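Local atomic coordinates of oligogalacturonate lyase (Vibrio parahaemolyticus RIMD 2210633, PDB entry 3C5M), a protein that probably cleaves short pectin-derived oligogalacturonides by a lyase reaction, using a manganese-binding seven-bladed beta-propeller. Residues 86-89 / 90-94. Residues are numbered along the deposited sequence; the frame is centred on the assembly and turned at random.
Sequences GFIS and TDERA
S89 and A94 close the turn between strands 87-88 and 94-99: the hydrogen bond from S89 N to A94 O is 2.7 Å long and nearly straight. T90 to R93 make the loop between them, and E92 has a left-handed backbone (phi 58°, psi 29°) where the turn bends back. A weak bond of 3.1 Å from E92 N to S89 O adds a second link across the bend. This is the beta-hairpin loop between the first two strands of one propeller blade, well away from the manganese site.

The S89 hydroxyl sits at the centre. With chi1 at 67°, OG lies between its own backbone N and carbonyl carbon and points into the loop, where it accepts a weak bond from R93 N. Two acceptors compete for its single proton: OD1 of D91, 2.7 Å from OG, and O of A94, 3.0 Å from OG. D91 CG takes the same kind of position on its own residue, which turns OD1 back to S89 OG. Beside this polar knot, I88 lays CG2 against the E92 backbone, 3.9 Å from its CA. E92 OE2 makes a salt bridge to K41 NZ and accepts a hydrogen bond from the backbone N of Q45, and T90 OG1 bonds to O of S134.

With two rival acceptors for one proton and a weak N-H coming in from R93, the buried hydroxyl lets side chain and backbone hold the loop jointly.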
loop_
_atom_site.group_PDB
_atom_site.type_symbol
_atom_site.label_atom_id
_atom_site.label_comp_id
_atom_site.label_asym_id
_atom_site.label_seq_id
_atom_site.Cartn_x
_atom_site.Cartn_y
_atom_site.Cartn_z
ATOM N N GLY A 86 1.633 4.802 7.114
ATOM C CA GLY A 86 2.900 4.712 7.821
ATOM C C GLY A 86 3.932 3.797 7.207
ATOM O O GLY A 86 3.583 2.812 6.551
ATOM N N PHE A 87 5.209 4.120 7.411
ATOM C CA PHE A 87 6.292 3.285 6.883
ATOM C C PHE A 87 7.612 3.526 7.603
ATOM O O PHE A 87 7.839 4.592 8.190
ATOM C CB PHE A 87 6.468 3.520 5.380
ATOM C CG PHE A 87 7.030 4.864 5.032
ATOM C CD1 PHE A 87 8.401 5.058 4.929
ATOM C CD2 PHE A 87 6.191 5.944 4.833
ATOM C CE1 PHE A 87 8.928 6.326 4.629
ATOM C CE2 PHE A 87 6.712 7.210 4.532
ATOM C CZ PHE A 87 8.079 7.398 4.433
ATOM N N ILE A 88 8.477 2.520 7.557
ATOM C CA ILE A 88 9.790 2.591 8.199
ATOM C C ILE A 88 10.829 3.186 7.239
ATOM O O ILE A 88 10.771 2.955 6.034
ATOM C CB ILE A 88 10.229 1.181 8.679
ATOM C CG1 ILE A 88 9.260 0.697 9.772
ATOM C CG2 ILE A 88 11.637 1.219 9.206
ATOM C CD1 ILE A 88 9.538 -0.693 10.311
ATOM N N SER A 89 11.750 3.982 7.781
ATOM C CA SER A 89 12.805 4.627 6.995
ATOM C C SER A 89 13.771 3.584 6.440
ATOM O O SER A 89 13.772 2.443 6.886
ATOM C CB SER A 89 13.583 5.608 7.877
ATOM O OG SER A 89 14.329 4.932 8.890
ATOM N N THR A 90 14.596 3.980 5.477
ATOM C CA THR A 90 15.557 3.069 4.880
ATOM C C THR A 90 16.624 2.681 5.890
ATOM O O THR A 90 17.050 1.526 5.935
ATOM C CB THR A 90 16.232 3.712 3.663
ATOM O OG1 THR A 90 15.227 4.141 2.739
ATOM C CG2 THR A 90 17.164 2.732 2.976
ATOM N N ASP A 91 17.050 3.652 6.701
ATOM C CA ASP A 91 18.070 3.433 7.736
ATOM C C ASP A 91 17.458 2.720 8.927
ATOM O O ASP A 91 18.151 2.353 9.862
ATOM C CB ASP A 91 18.694 4.774 8.185
ATOM C CG ASP A 91 17.672 5.741 8.793
ATOM O OD1 ASP A 91 16.641 6.028 8.144
ATOM O OD2 ASP A 91 17.914 6.233 9.916
ATOM N N GLU A 92 16.145 2.542 8.883
ATOM C CA GLU A 92 15.417 1.851 9.938
ATOM C C GLU A 92 15.594 2.482 11.309
ATOM O O GLU A 92 15.502 1.806 12.324
ATOM C CB GLU A 92 15.832 0.372 9.981
ATOM C CG GLU A 92 15.829 -0.238 8.595
ATOM C CD GLU A 92 15.819 -1.740 8.581
ATOM O OE1 GLU A 92 16.366 -2.351 9.528
ATOM O OE2 GLU A 92 15.280 -2.304 7.599
ATOM N N ARG A 93 15.823 3.786 11.341
ATOM C CA ARG A 93 15.990 4.465 12.609
ATOM C C ARG A 93 14.769 5.317 12.917
ATOM O O ARG A 93 14.711 6.016 13.930
ATOM C CB ARG A 93 17.249 5.325 12.583
ATOM C CG ARG A 93 18.521 4.515 12.373
ATOM C CD ARG A 93 19.727 5.344 12.724
ATOM N NE ARG A 93 19.691 5.712 14.138
ATOM C CZ ARG A 93 20.368 6.723 14.669
ATOM N NH1 ARG A 93 21.142 7.482 13.901
ATOM N NH2 ARG A 93 20.271 6.971 15.969
ATOM N N ALA A 94 13.780 5.241 12.042
ATOM C CA ALA A 94 12.572 6.013 12.230
ATOM C C ALA A 94 11.476 5.580 11.256
ATOM O O ALA A 94 11.729 4.854 10.285
ATOM C CB ALA A 94 12.890 7.494 12.031
#